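Local coordinates for arginine decarboxylase, A207R protein (Paramecium bursaria Chlorella virus 1, PDB 2NVA), which decarboxylates arginine to agmatine with the help of pyridoxal 5'-phosphate, as a viral member of the eukaryotic ornithine decarboxylase-like family, at residues 157-163 and 200-206; 118-122 and 162-168. All blocks are in the same frame, centred on the assembly; numbering follows the deposited sequence.

Contact 1. Residues 157-163 and 200-206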
# COMPACT_ATOMS: atom_id res chain seq x y z
N ARG A 157 17.52 31.79 7.36
CA ARG A 157 17.96 32.68 8.44
C ARG A 157 16.90 32.83 9.55
O ARG A 157 17.23 32.76 10.73
CB ARG A 157 18.43 34.05 7.93
CG ARG A 157 19.22 34.75 9.03
CD ARG A 157 19.77 36.11 8.69
NE ARG A 157 20.40 36.66 9.89
CZ ARG A 157 21.68 36.47 10.24
NH1 ARG A 157 22.50 35.76 9.48
NH2 ARG A 157 22.13 37.02 11.36
N HIS A 158 15.65 33.02 9.14
CA HIS A 158 14.54 33.14 10.08
C HIS A 158 14.45 31.93 11.02
O HIS A 158 14.32 32.10 12.23
CB HIS A 158 13.21 33.32 9.34
CG HIS A 158 12.00 33.13 10.22
ND1 HIS A 158 11.58 34.08 11.12
CD2 HIS A 158 11.16 32.07 10.35
CE1 HIS A 158 10.52 33.62 11.77
NE2 HIS A 158 10.25 32.41 11.32
N LEU A 159 14.51 30.73 10.45
CA LEU A 159 14.39 29.50 11.23
C LEU A 159 15.54 29.34 12.22
O LEU A 159 15.35 28.91 13.35
CB LEU A 159 14.31 28.29 10.31
CG LEU A 159 12.99 28.10 9.57
CD1 LEU A 159 13.12 26.93 8.62
CD2 LEU A 159 11.81 27.88 10.52
N LEU A 160 16.74 29.72 11.78
CA LEU A 160 17.93 29.65 12.63
C LEU A 160 17.85 30.66 13.76
O LEU A 160 18.27 30.37 14.88
CB LEU A 160 19.20 29.85 11.80
CG LEU A 160 19.49 28.72 10.78
CD1 LEU A 160 20.53 29.17 9.78
CD2 LEU A 160 19.95 27.44 11.49
N GLU A 161 17.30 31.83 13.47
CA GLU A 161 17.12 32.88 14.48
C GLU A 161 16.07 32.48 15.50
O GLU A 161 16.23 32.73 16.69
CB GLU A 161 16.73 34.20 13.82
CG GLU A 161 17.90 34.88 13.14
CD GLU A 161 17.50 36.12 12.34
OE1 GLU A 161 18.37 37.01 12.17
OE2 GLU A 161 16.33 36.22 11.88
N TYR A 162 15.01 31.84 15.02
CA TYR A 162 13.95 31.36 15.89
C TYR A 162 14.47 30.27 16.83
O TYR A 162 14.12 30.25 18.01
CB TYR A 162 12.76 30.87 15.08
CG TYR A 162 11.48 30.74 15.88
CD1 TYR A 162 10.83 31.87 16.39
CD2 TYR A 162 10.93 29.49 16.14
CE1 TYR A 162 9.65 31.74 17.14
CE2 TYR A 162 9.76 29.35 16.86
CZ TYR A 162 9.12 30.47 17.34
OH TYR A 162 7.97 30.32 18.07
N ALA A 163 15.30 29.38 16.30
CA ALA A 163 15.92 28.36 17.13
C ALA A 163 16.78 29.02 18.22
O ALA A 163 16.68 28.66 19.38
CB ALA A 163 16.73 27.40 16.29
N GLU A 200 25.19 30.75 7.57
CA GLU A 200 24.10 31.53 8.17
C GLU A 200 23.92 31.16 9.64
O GLU A 200 23.71 32.05 10.48
CB GLU A 200 22.78 31.28 7.44
CG GLU A 200 22.70 31.91 6.08
CD GLU A 200 22.29 33.37 6.12
OE1 GLU A 200 21.75 33.83 5.08
OE2 GLU A 200 22.48 34.07 7.14
N ALA A 201 24.02 29.87 9.95
CA ALA A 201 23.90 29.38 11.32
C ALA A 201 25.00 29.95 12.22
O ALA A 201 24.73 30.37 13.35
CB ALA A 201 23.89 27.84 11.36
N ILE A 202 26.22 29.97 11.70
CA ILE A 202 27.35 30.57 12.43
C ILE A 202 27.07 32.08 12.66
O ILE A 202 27.31 32.60 13.76
CB ILE A 202 28.69 30.33 11.70
CG1 ILE A 202 29.06 28.84 11.78
CG2 ILE A 202 29.83 31.19 12.30
CD1 ILE A 202 30.11 28.40 10.77
N SER A 203 26.56 32.74 11.62
CA SER A 203 26.24 34.17 11.67
C SER A 203 25.21 34.49 12.77
O SER A 203 25.32 35.50 13.46
CB SER A 203 25.75 34.66 10.31
OG SER A 203 25.48 36.06 10.36
N VAL A 204 24.22 33.61 12.92
CA VAL A 204 23.17 33.74 13.92
C VAL A 204 23.71 33.49 15.34
O VAL A 204 23.18 34.04 16.32
CB VAL A 204 21.97 32.80 13.55
CG1 VAL A 204 21.00 32.60 14.70
CG2 VAL A 204 21.24 33.35 12.33
N GLY A 205 24.77 32.69 15.46
CA GLY A 205 25.38 32.40 16.76
C GLY A 205 25.40 30.92 17.15
O GLY A 205 25.78 30.57 18.26
N HIS A 206 24.97 30.06 16.23
CA HIS A 206 25.08 28.61 16.42
C HIS A 206 26.50 28.18 16.14
O HIS A 206 27.26 28.91 15.51
CB HIS A 206 24.10 27.87 15.49
CG HIS A 206 22.66 28.19 15.76
ND1 HIS A 206 22.00 27.74 16.88
CD2 HIS A 206 21.77 28.95 15.08
CE1 HIS A 206 20.76 28.19 16.87
NE2 HIS A 206 20.60 28.93 15.79
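R157 reaches from helix 156-165 across to E200, S203 and V204 on helix 184-204, joining two neighbouring outer helices of the TIM barrel; the short segments cross at -39° with their axes 9.4 Å apart. The arginine chain is extended from CG to NE, with CG anti to the backbone N (chi1 -164°), which carries the guanidinium to the far helix. There NH1 serves two acceptors, both close to the guanidinium plane: it forms a salt bridge with OE2 of E200 at 2.9 Å and a hydrogen bond to OG of S203 at 3.1 Å. E200, bent at chi2, crosses the arginine at about a right angle and receives NH1 nearly along its C-O axis. CG2 of V204 lies over the centre of one guanidinium face, 3.8 Å from CZ of R157. On its own helix, R157 NE bonds OE1 of E161, which it meets from above the carboxylate plane, so that the guanidinium is held by two carboxylates and a hydroxyl, which should restrict its rotation. Deeper in, L160 points at the partner helix and lays CD1 3.9 Å from CB of A201, while its CB faces V204 CG2; inward, L160 also rests on V170 of strand 170-174. Helix 184-204 ends in a Schellman motif with G205 at positive phi, and the turn delivers H206 back toward helix 156-165. The imidazole NE2 donates to the main-chain O of L160 at 2.9 Å, almost straight at 173°, with that oxygen in the ring plane but the donor tilted from the carbonyl plane.

Contact 2. Residues 118-122 and 162-168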
# COMPACT_ATOMS: atom_id res chain seq x y z
N LEU A 118 10.03 23.74 16.00
CA LEU A 118 10.91 24.32 17.04
C LEU A 118 10.15 24.58 18.33
O LEU A 118 10.66 24.35 19.42
CB LEU A 118 11.60 25.60 16.55
CG LEU A 118 12.67 25.42 15.46
CD1 LEU A 118 13.11 26.76 14.91
CD2 LEU A 118 13.89 24.62 15.97
N ASP A 119 8.90 25.05 18.20
CA ASP A 119 8.02 25.23 19.36
C ASP A 119 7.86 23.91 20.12
O ASP A 119 7.97 23.88 21.34
CB ASP A 119 6.64 25.72 18.94
CG ASP A 119 6.64 27.14 18.45
OD1 ASP A 119 7.56 27.90 18.83
OD2 ASP A 119 5.73 27.50 17.67
N LYS A 120 7.60 22.83 19.38
CA LYS A 120 7.44 21.50 19.97
C LYS A 120 8.70 21.08 20.71
O LYS A 120 8.62 20.57 21.83
CB LYS A 120 7.10 20.46 18.90
CG LYS A 120 5.62 20.38 18.56
CD LYS A 120 5.34 19.16 17.68
CE LYS A 120 5.59 19.46 16.24
NZ LYS A 120 5.46 18.24 15.38
N ILE A 121 9.84 21.29 20.07
CA ILE A 121 11.15 20.95 20.66
C ILE A 121 11.36 21.71 21.96
O ILE A 121 11.71 21.12 22.98
CB ILE A 121 12.31 21.23 19.66
CG1 ILE A 121 12.21 20.30 18.44
CG2 ILE A 121 13.71 21.14 20.35
CD1 ILE A 121 12.48 18.81 18.72
N HIS A 122 11.13 23.02 21.91
CA HIS A 122 11.28 23.88 23.07
C HIS A 122 10.47 23.35 24.26
O HIS A 122 10.99 23.27 25.39
CB HIS A 122 10.86 25.31 22.74
CG HIS A 122 11.02 26.26 23.89
ND1 HIS A 122 12.25 26.72 24.31
CD2 HIS A 122 10.11 26.80 24.74
CE1 HIS A 122 12.09 27.51 25.36
NE2 HIS A 122 10.80 27.58 25.64
N TYR A 162 15.01 31.84 15.02
CA TYR A 162 13.95 31.36 15.89
C TYR A 162 14.47 30.27 16.83
O TYR A 162 14.12 30.25 18.01
CB TYR A 162 12.76 30.87 15.08
CG TYR A 162 11.48 30.74 15.88
CD1 TYR A 162 10.83 31.87 16.39
CD2 TYR A 162 10.93 29.49 16.14
CE1 TYR A 162 9.65 31.74 17.14
CE2 TYR A 162 9.76 29.35 16.86
CZ TYR A 162 9.12 30.47 17.34
OH TYR A 162 7.97 30.32 18.07
N ALA A 163 15.30 29.38 16.30
CA ALA A 163 15.92 28.36 17.13
C ALA A 163 16.78 29.02 18.22
O ALA A 163 16.68 28.66 19.38
CB ALA A 163 16.73 27.40 16.29
N LYS A 164 17.61 30.00 17.83
CA LYS A 164 18.47 30.73 18.78
C LYS A 164 17.64 31.37 19.90
O LYS A 164 17.97 31.26 21.08
CB LYS A 164 19.29 31.81 18.04
CG LYS A 164 20.41 32.46 18.87
CD LYS A 164 21.64 31.54 18.97
CE LYS A 164 22.63 32.07 20.01
NZ LYS A 164 23.76 31.11 20.19
N GLN A 165 16.54 32.02 19.49
CA GLN A 165 15.65 32.69 20.43
C GLN A 165 15.06 31.72 21.46
O GLN A 165 14.87 32.10 22.62
CB GLN A 165 14.52 33.39 19.68
CG GLN A 165 13.39 33.80 20.58
CD GLN A 165 12.31 34.59 19.89
OE1 GLN A 165 11.40 35.10 20.56
NE2 GLN A 165 12.40 34.73 18.56
N LEU A 166 14.78 30.49 21.04
CA LEU A 166 14.23 29.45 21.92
C LEU A 166 15.30 28.61 22.63
O LEU A 166 14.97 27.60 23.26
CB LEU A 166 13.25 28.54 21.16
CG LEU A 166 11.95 29.15 20.63
CD1 LEU A 166 11.16 28.08 19.87
CD2 LEU A 166 11.12 29.77 21.74
N ASP A 167 16.56 29.04 22.55
CA ASP A 167 17.66 28.34 23.21
C ASP A 167 17.78 26.90 22.70
O ASP A 167 18.12 25.99 23.46
CB ASP A 167 17.50 28.37 24.73
CG ASP A 167 17.78 29.74 25.31
OD1 ASP A 167 18.59 30.50 24.70
OD2 ASP A 167 17.24 30.07 26.39
N ILE A 168 17.50 26.73 21.41
CA ILE A 168 17.63 25.44 20.71
C ILE A 168 18.97 25.38 19.98
O ILE A 168 19.29 26.28 19.20
CB ILE A 168 16.48 25.22 19.68
CG1 ILE A 168 15.09 25.15 20.35
CG2 ILE A 168 16.72 23.93 18.86
CD1 ILE A 168 15.07 24.34 21.65
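The hydroxyl of Y162 donates to OD1 of D119 at 2.6 Å, taking the syn lone pair of the carboxylate, whose plane is turned 70° from the ring. A chi1 of -163° sets the Y162 ring opposite its own amide nitrogen and over toward helix 115-124, and D119 OD1 lies at the ring edge. L118 CD1 is also at the ring edge, 3.7 Å from CD2 of Y162, the leucine sliding past the tyrosine in the opposite direction. Both methyls of L118 rest on CB of A163, CD1 at 3.9 Å, and CD2 also meets CG2 of I168 at 4.1 Å. L166 divides its two methyls: CD1 packs beside L118 CB and D119, and CD2 stands over the centre of one face of the H122 imidazole in a CH-pi contact, 4.1 Å from the ring centroid. The histidine chain places its ring across L166, where ND1 can donate to the L166 main-chain O at 3.0 Å. This bond is bent, 136° at the hydrogen, and the oxygen is tilted from the ring plane. On the strand side, CD1 of I168 meets CG2 of I121 at 3.7 Å, the two side chains crossing at about a right angle. A Schellman motif ends helix 156-165, D167 being its C-prime residue; beyond it the chain leads to strand 170-174, while the I168 side chain points at helix 115-124. The contact thus joins two consecutive outer helices of the TIM barrel, packed side by side over M130 of strand 129-133 through I121 and I168.

Helix 156-165 is common to both contacts, whose centres lie 11 Å apart: helix 184-204 adjoins it through contact 1 and helix 115-124 through contact 2, making three successive helices of the barrel wall. A163 belongs to both interfaces, with H206 and L118 as its partners. The C-terminal ends of helices 156-165 and 184-204 also meet, since NZ of K164 probably hydrogen-bonds O of G205 at 2.8 Å, and CE1 of H206 packs 3.3 Å from O of I168. Farther back along helix 156-165, O of L159 lies 3.5 Å from L118 CD1. Both contacts sit about 30 Å from the chain centre, away from the pyridoxal phosphate-agmatine site.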